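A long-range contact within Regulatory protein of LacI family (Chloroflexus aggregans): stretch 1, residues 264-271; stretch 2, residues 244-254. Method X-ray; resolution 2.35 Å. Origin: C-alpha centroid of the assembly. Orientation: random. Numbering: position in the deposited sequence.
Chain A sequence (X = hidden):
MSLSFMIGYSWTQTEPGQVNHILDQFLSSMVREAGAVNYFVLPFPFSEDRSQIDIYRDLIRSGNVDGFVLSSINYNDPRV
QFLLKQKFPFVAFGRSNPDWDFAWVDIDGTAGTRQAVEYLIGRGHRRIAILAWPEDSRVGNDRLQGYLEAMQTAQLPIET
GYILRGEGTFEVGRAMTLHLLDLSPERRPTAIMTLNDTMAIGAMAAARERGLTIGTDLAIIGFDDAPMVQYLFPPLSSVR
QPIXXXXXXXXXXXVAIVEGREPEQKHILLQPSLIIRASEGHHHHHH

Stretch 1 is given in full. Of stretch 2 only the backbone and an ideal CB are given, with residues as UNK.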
# COMPACT_ATOMS: atom_id res chain seq x y z
N GLU A 264 -15.60 -25.87 16.57
CA GLU A 264 -15.11 -25.86 17.94
C GLU A 264 -13.79 -25.10 17.97
O GLU A 264 -13.32 -24.68 19.03
CB GLU A 264 -14.91 -27.28 18.47
CG GLU A 264 -14.77 -27.33 19.98
CD GLU A 264 -15.07 -28.70 20.57
OE1 GLU A 264 -16.13 -29.27 20.22
OE2 GLU A 264 -14.26 -29.20 21.38
N GLN A 265 -13.20 -24.91 16.79
CA GLN A 265 -11.96 -24.18 16.68
C GLN A 265 -12.28 -22.75 16.24
O GLN A 265 -12.33 -22.45 15.05
CB GLN A 265 -11.02 -24.85 15.68
CG GLN A 265 -9.54 -24.63 15.99
CD GLN A 265 -9.31 -24.22 17.45
OE1 GLN A 265 -9.88 -24.81 18.37
NE2 GLN A 265 -8.46 -23.22 17.65
N LYS A 266 -12.52 -21.89 17.22
CA LYS A 266 -12.86 -20.49 16.98
C LYS A 266 -11.67 -19.56 17.18
O LYS A 266 -11.81 -18.34 17.11
CB LYS A 266 -14.01 -20.08 17.90
CG LYS A 266 -13.76 -20.36 19.37
CD LYS A 266 -15.08 -20.52 20.14
CE LYS A 266 -15.80 -19.19 20.33
NZ LYS A 266 -15.16 -18.36 21.39
N HIS A 267 -10.50 -20.15 17.44
CA HIS A 267 -9.27 -19.39 17.62
C HIS A 267 -8.28 -19.89 16.58
O HIS A 267 -7.76 -21.00 16.69
CB HIS A 267 -8.68 -19.63 19.02
CG HIS A 267 -9.48 -19.02 20.13
ND1 HIS A 267 -9.17 -19.21 21.46
CD2 HIS A 267 -10.57 -18.21 20.11
CE1 HIS A 267 -10.03 -18.55 22.21
NE2 HIS A 267 -10.89 -17.93 21.42
N ILE A 268 -8.03 -19.08 15.56
CA ILE A 268 -7.10 -19.49 14.51
C ILE A 268 -5.82 -18.67 14.55
O ILE A 268 -5.84 -17.45 14.34
CB ILE A 268 -7.77 -19.38 13.13
CG1 ILE A 268 -9.01 -20.28 13.09
CG2 ILE A 268 -6.80 -19.80 12.04
CD1 ILE A 268 -9.84 -20.14 11.84
N LEU A 269 -4.72 -19.35 14.85
CA LEU A 269 -3.41 -18.71 14.94
C LEU A 269 -2.53 -19.13 13.77
O LEU A 269 -2.19 -20.29 13.63
CB LEU A 269 -2.72 -19.09 16.25
CG LEU A 269 -1.35 -18.47 16.49
CD1 LEU A 269 -1.47 -16.97 16.61
CD2 LEU A 269 -0.73 -19.06 17.75
N LEU A 270 -2.18 -18.16 12.93
CA LEU A 270 -1.35 -18.42 11.77
C LEU A 270 0.11 -18.06 12.05
O LEU A 270 0.40 -17.14 12.80
CB LEU A 270 -1.86 -17.61 10.58
CG LEU A 270 -3.33 -17.82 10.21
CD1 LEU A 270 -3.69 -16.92 9.04
CD2 LEU A 270 -3.57 -19.27 9.85
N GLN A 271 1.02 -18.79 11.42
CA GLN A 271 2.45 -18.56 11.60
C GLN A 271 3.04 -17.67 10.51
O GLN A 271 2.71 -17.80 9.33
CB GLN A 271 3.20 -19.89 11.62
CG GLN A 271 2.86 -20.78 12.79
CD GLN A 271 3.03 -20.08 14.12
OE1 GLN A 271 2.07 -19.90 14.87
NE2 GLN A 271 4.26 -19.68 14.43
N UNK A 244 -3.29 -12.45 3.42
CA UNK A 244 -4.35 -12.94 2.55
C UNK A 244 -5.05 -14.13 3.21
O UNK A 244 -6.27 -14.18 3.29
CB UNK A 244 -3.79 -13.33 1.18
N UNK A 245 -4.25 -15.08 3.71
CA UNK A 245 -4.81 -16.26 4.36
C UNK A 245 -5.63 -15.86 5.58
O UNK A 245 -6.70 -16.42 5.84
CB UNK A 245 -3.70 -17.23 4.76
N UNK A 246 -5.14 -14.88 6.34
CA UNK A 246 -5.86 -14.42 7.51
C UNK A 246 -7.21 -13.84 7.09
O UNK A 246 -8.21 -14.00 7.79
CB UNK A 246 -5.04 -13.38 8.28
N UNK A 247 -7.22 -13.17 5.95
CA UNK A 247 -8.46 -12.58 5.47
C UNK A 247 -9.45 -13.68 5.14
O UNK A 247 -10.60 -13.63 5.55
CB UNK A 247 -8.21 -11.69 4.25
N UNK A 248 -8.98 -14.68 4.42
CA UNK A 248 -9.80 -15.81 4.03
C UNK A 248 -10.34 -16.54 5.27
O UNK A 248 -11.51 -16.92 5.30
CB UNK A 248 -9.00 -16.77 3.15
N UNK A 249 -9.49 -16.71 6.27
CA UNK A 249 -9.89 -17.40 7.50
C UNK A 249 -10.93 -16.61 8.29
O UNK A 249 -11.79 -17.20 8.94
CB UNK A 249 -8.66 -17.66 8.38
N UNK A 250 -10.84 -15.29 8.26
CA UNK A 250 -11.80 -14.48 8.99
C UNK A 250 -13.19 -14.67 8.40
O UNK A 250 -14.14 -15.01 9.11
CB UNK A 250 -11.40 -13.00 8.96
N UNK A 251 -13.31 -14.46 7.09
CA UNK A 251 -14.58 -14.61 6.40
C UNK A 251 -15.13 -16.02 6.62
O UNK A 251 -16.29 -16.21 6.98
CB UNK A 251 -14.42 -14.32 4.91
N UNK A 252 -14.27 -17.00 6.41
CA UNK A 252 -14.61 -18.40 6.55
C UNK A 252 -15.15 -18.75 7.93
O UNK A 252 -16.08 -19.54 8.06
CB UNK A 252 -13.38 -19.26 6.25
N UNK A 253 -14.56 -18.17 8.97
CA UNK A 253 -14.98 -18.44 10.34
C UNK A 253 -16.26 -17.69 10.70
O UNK A 253 -17.12 -18.22 11.39
CB UNK A 253 -13.86 -18.06 11.32
N UNK A 254 -16.37 -16.45 10.23
CA UNK A 254 -17.55 -15.64 10.52
C UNK A 254 -18.78 -16.17 9.79
O UNK A 254 -19.88 -16.17 10.34
CB UNK A 254 -17.30 -14.18 10.13

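Stretch 2 is a helix running nearly antiparallel (171°) to strand 267-270, with the axes 9.9 Å apart at closest approach. The strand offers alternate side chains, Ile268 and Leu270, so the helix needs mostly apolar surface at the positions facing them.

Position 244 has nothing of stretch 1 within 5.5 Å of its CB. Stretch 1 sets no demand there. It is Ala244.

Position 245 points toward the strand, with its ideal CB 4.3 Å from Leu270 CD1. An apolar residue would suit, as would a long polar one whose methylenes cover the leucine. It is Glu245. Glu245 CG lies 3.8 Å from Leu270 CD1.

Position 246 points sideways, yet its ideal CB is 3.9 Å from Leu270 CD1. The CD1 methyl of Leu270 also lies close to the helix backbone here, so a small residue fits well, though a larger one leading sideways is not excluded. It is Ala246. Leu270 CD1 packs 3.6 Å from Ala246 CA and 3.9 Å from Ala246 CB.

Position 247 points away. Its angles (-65/-48) are ordinary for a helix and do not call for glycine. The residue is Gly247, which makes no contact with stretch 1.

Position 248 is out of reach, and many residues would do. Arg248 pairs along its own helix: NH1 reaches one turn on to position 252, and Arg248 NH2 forms a long salt bridge to Glu245 OE2 at 3.6 Å.

Position 249 faces the strand, with its ideal CB 4.4 Å from Ile268 CD1 and 5.1 Å from Leu270 CD1. A branched aliphatic residue or a long chain with an apolar stem would suit. It is Lys249. Lys249 CD lies 4.2 Å from Ile268 CD1, while Lys249 NZ makes a salt bridge with Glu245 OE2 at 3.4 Å, including a weak hydrogen bond.

Positions 250 and 251 receive no guidance from stretch 1: the first points away and the second is out of reach. They are Cys250 and Ile251.

Position 252 points sideways with no strand atom near its CB, so a polar residue is acceptable. It is Glu252. Glu252 OE1 lies 3.4 Å from Arg248 NH1, a salt bridge that includes a weak hydrogen bond.

Position 253 points toward stretch 1, with its ideal CB 4.6 Å from Ile268 CD1. Leucine, isoleucine or methionine would be reasonable. It is Leu253 (chi1 t, chi2 p). Leu253 CD2 meets Ile268 CD1 at 4.2 Å and lies 3.7 Å from Lys266 O. Leu253 CD1 is 4.0 Å from Gln265 O. These are packing contacts.

Position 254 is out of reach and unconstrained by stretch 1. It is Leu254.

Stretch 2 244-254: AEAGRKCIELL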
# COMPACT_ATOMS: atom_id res chain seq x y z
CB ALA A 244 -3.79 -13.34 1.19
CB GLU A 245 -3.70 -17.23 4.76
CG GLU A 245 -4.19 -18.43 5.55
CD GLU A 245 -3.10 -19.46 5.86
OE1 GLU A 245 -1.93 -19.05 6.10
OE2 GLU A 245 -3.40 -20.68 5.87
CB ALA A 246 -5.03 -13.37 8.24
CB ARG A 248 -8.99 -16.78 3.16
CG ARG A 248 -9.67 -18.11 2.88
CD ARG A 248 -8.91 -18.94 1.86
NE ARG A 248 -7.63 -19.45 2.35
CZ ARG A 248 -7.49 -20.39 3.28
NH1 ARG A 248 -8.56 -20.94 3.83
NH2 ARG A 248 -6.27 -20.78 3.64
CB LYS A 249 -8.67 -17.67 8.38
CG LYS A 249 -7.77 -18.80 7.89
CD LYS A 249 -8.52 -20.13 7.84
CE LYS A 249 -7.57 -21.33 7.85
NZ LYS A 249 -6.59 -21.30 6.72
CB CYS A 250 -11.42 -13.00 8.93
SG CYS A 250 -10.14 -12.51 10.08
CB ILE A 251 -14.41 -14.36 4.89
CG1 ILE A 251 -14.09 -12.89 4.63
CG2 ILE A 251 -15.68 -14.77 4.14
CD1 ILE A 251 -15.19 -11.93 5.06
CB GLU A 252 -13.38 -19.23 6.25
CG GLU A 252 -13.61 -20.69 6.06
CD GLU A 252 -12.36 -21.37 5.53
OE1 GLU A 252 -11.90 -21.00 4.43
OE2 GLU A 252 -11.85 -22.27 6.23
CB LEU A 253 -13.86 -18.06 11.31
CG LEU A 253 -14.12 -18.24 12.80
CD1 LEU A 253 -14.48 -19.69 13.09
CD2 LEU A 253 -12.88 -17.83 13.59
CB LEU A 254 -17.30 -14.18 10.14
CG LEU A 254 -18.45 -13.23 10.44
CD1 LEU A 254 -18.79 -13.28 11.93
CD2 LEU A 254 -18.08 -11.82 10.03
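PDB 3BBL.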